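Local coordinates for protein enoyl-CoA hydratase (Mycolicibacterium smegmatis, PDB 7MCM) that probably catalyses the reversible hydration of 2-trans-enoyl-CoA thioesters to (3S)-3-hydroxyacyl-CoA in fatty acid metabolism, as a member of the crotonase family, at residues R131-E135 with L197-A201. Where two conformers were deposited one is given. Residue numbers count along the deposited sequence, not the author numbering.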
# COMPACT_ATOMS: atom_id res chain seq x y z
N ARG B 131 -9.42 -19.25 16.47
CA ARG B 131 -8.80 -19.99 17.55
C ARG B 131 -9.80 -20.25 18.66
O ARG B 131 -10.56 -19.36 19.04
CB ARG B 131 -7.61 -19.25 18.14
CG ARG B 131 -6.34 -19.32 17.34
CD ARG B 131 -5.51 -18.05 17.57
NE ARG B 131 -6.22 -16.87 17.12
CZ ARG B 131 -6.36 -16.55 15.84
NH1 ARG B 131 -5.86 -17.33 14.88
NH2 ARG B 131 -7.00 -15.44 15.51
N ILE B 132 -9.80 -21.49 19.16
CA ILE B 132 -10.42 -21.83 20.43
C ILE B 132 -9.39 -22.62 21.22
O ILE B 132 -8.46 -23.20 20.65
CB ILE B 132 -11.73 -22.64 20.25
CG1 ILE B 132 -11.44 -23.98 19.60
CG2 ILE B 132 -12.72 -21.89 19.38
CD1 ILE B 132 -12.68 -24.85 19.45
N ALA B 133 -9.56 -22.66 22.55
CA ALA B 133 -8.52 -23.20 23.41
C ALA B 133 -9.10 -24.03 24.54
O ALA B 133 -10.21 -23.77 25.01
CB ALA B 133 -7.65 -22.09 24.03
N ALA B 134 -8.33 -25.03 24.95
CA ALA B 134 -8.56 -25.76 26.19
C ALA B 134 -8.13 -24.92 27.39
O ALA B 134 -7.26 -24.05 27.27
CB ALA B 134 -7.78 -27.08 26.21
N GLU B 135 -8.73 -25.21 28.55
CA GLU B 135 -8.38 -24.48 29.76
C GLU B 135 -6.91 -24.63 30.12
O GLU B 135 -6.35 -23.76 30.80
CB GLU B 135 -9.27 -24.94 30.93
CG GLU B 135 -10.73 -24.53 30.78
CD GLU B 135 -11.61 -24.94 31.95
OE1 GLU B 135 -11.15 -25.74 32.80
OE2 GLU B 135 -12.76 -24.47 32.02
N LEU B 197 -12.89 -29.55 24.08
CA LEU B 197 -12.24 -28.74 23.05
C LEU B 197 -12.56 -29.25 21.65
O LEU B 197 -13.04 -28.50 20.79
CB LEU B 197 -10.73 -28.71 23.28
CG LEU B 197 -9.98 -28.05 22.13
CD1 LEU B 197 -10.33 -26.57 22.00
CD2 LEU B 197 -8.49 -28.26 22.30
N LEU B 198 -12.26 -30.53 21.38
CA LEU B 198 -12.48 -31.07 20.04
C LEU B 198 -13.97 -31.15 19.69
O LEU B 198 -14.32 -30.81 18.56
CB LEU B 198 -11.80 -32.44 19.90
CG LEU B 198 -10.29 -32.33 19.68
CD1 LEU B 198 -9.65 -33.71 19.68
CD2 LEU B 198 -9.98 -31.61 18.39
N PRO B 199 -14.87 -31.59 20.60
CA PRO B 199 -16.30 -31.41 20.31
C PRO B 199 -16.69 -29.98 19.95
O PRO B 199 -17.50 -29.78 19.04
CB PRO B 199 -16.96 -31.87 21.62
CG PRO B 199 -16.06 -32.92 22.12
CD PRO B 199 -14.66 -32.45 21.78
N ALA B 200 -16.13 -28.98 20.64
CA ALA B 200 -16.45 -27.60 20.28
C ALA B 200 -15.86 -27.23 18.93
O ALA B 200 -16.48 -26.48 18.16
CB ALA B 200 -15.93 -26.65 21.35
N ALA B 201 -14.65 -27.71 18.63
CA ALA B 201 -14.05 -27.40 17.34
C ALA B 201 -14.88 -27.98 16.21
O ALA B 201 -15.07 -27.33 15.17
CB ALA B 201 -12.62 -27.94 17.28
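Ile132 reaches from strand 130-134 onto the first turn of helix 197-209, overlapping Leu197, Ala200 and Ala201. CG1 of Ile132 lies 3.7 Å from CD1 of Leu197, while CD1 of Ile132 rests against the backbone between the two alanines, 4.0 Å from C of Ala200 and 3.6 Å from N of Ala201, and meets CB of Ala201 at 3.8 Å. Because Ala200 and Ala201 carry only methyl groups, Ile132 can come this close to the helix backbone. The amide it touches is already used within the helix, since N of Ala201 donates to O of Leu197 at 2.8 Å. Leu197 extends the contact along the strand: its CD1 comes to 3.8 Å from C of Ala133, and its CD2 to 4.1 Å from CB of Ala134. Ala133 itself directs its CB away from the helix.

The short axes run nearly antiparallel, at 160° and 8.8 Å apart at closest approach, so the helix start lies over the strand end. Strand 130-134 is paired between 109-113 and 191-192 in the sheet of the crotonase-type fold, and the chain returns from strand 191-192, outermost in this chain's sheet, into this helix, which covers one face. Leu192 and Ala112 from the flanking strands also touch the helix residues. Arg131, out of reach of the helix segment, hydrogen-bonds through NE to the carbonyl O of Leu187 and through NH1 to those of Cys128 and Ala125.

The side chains that meet are all hydrocarbon and buried, so these two segments associate through close apolar packing, without a hydrogen bond or salt bridge between them.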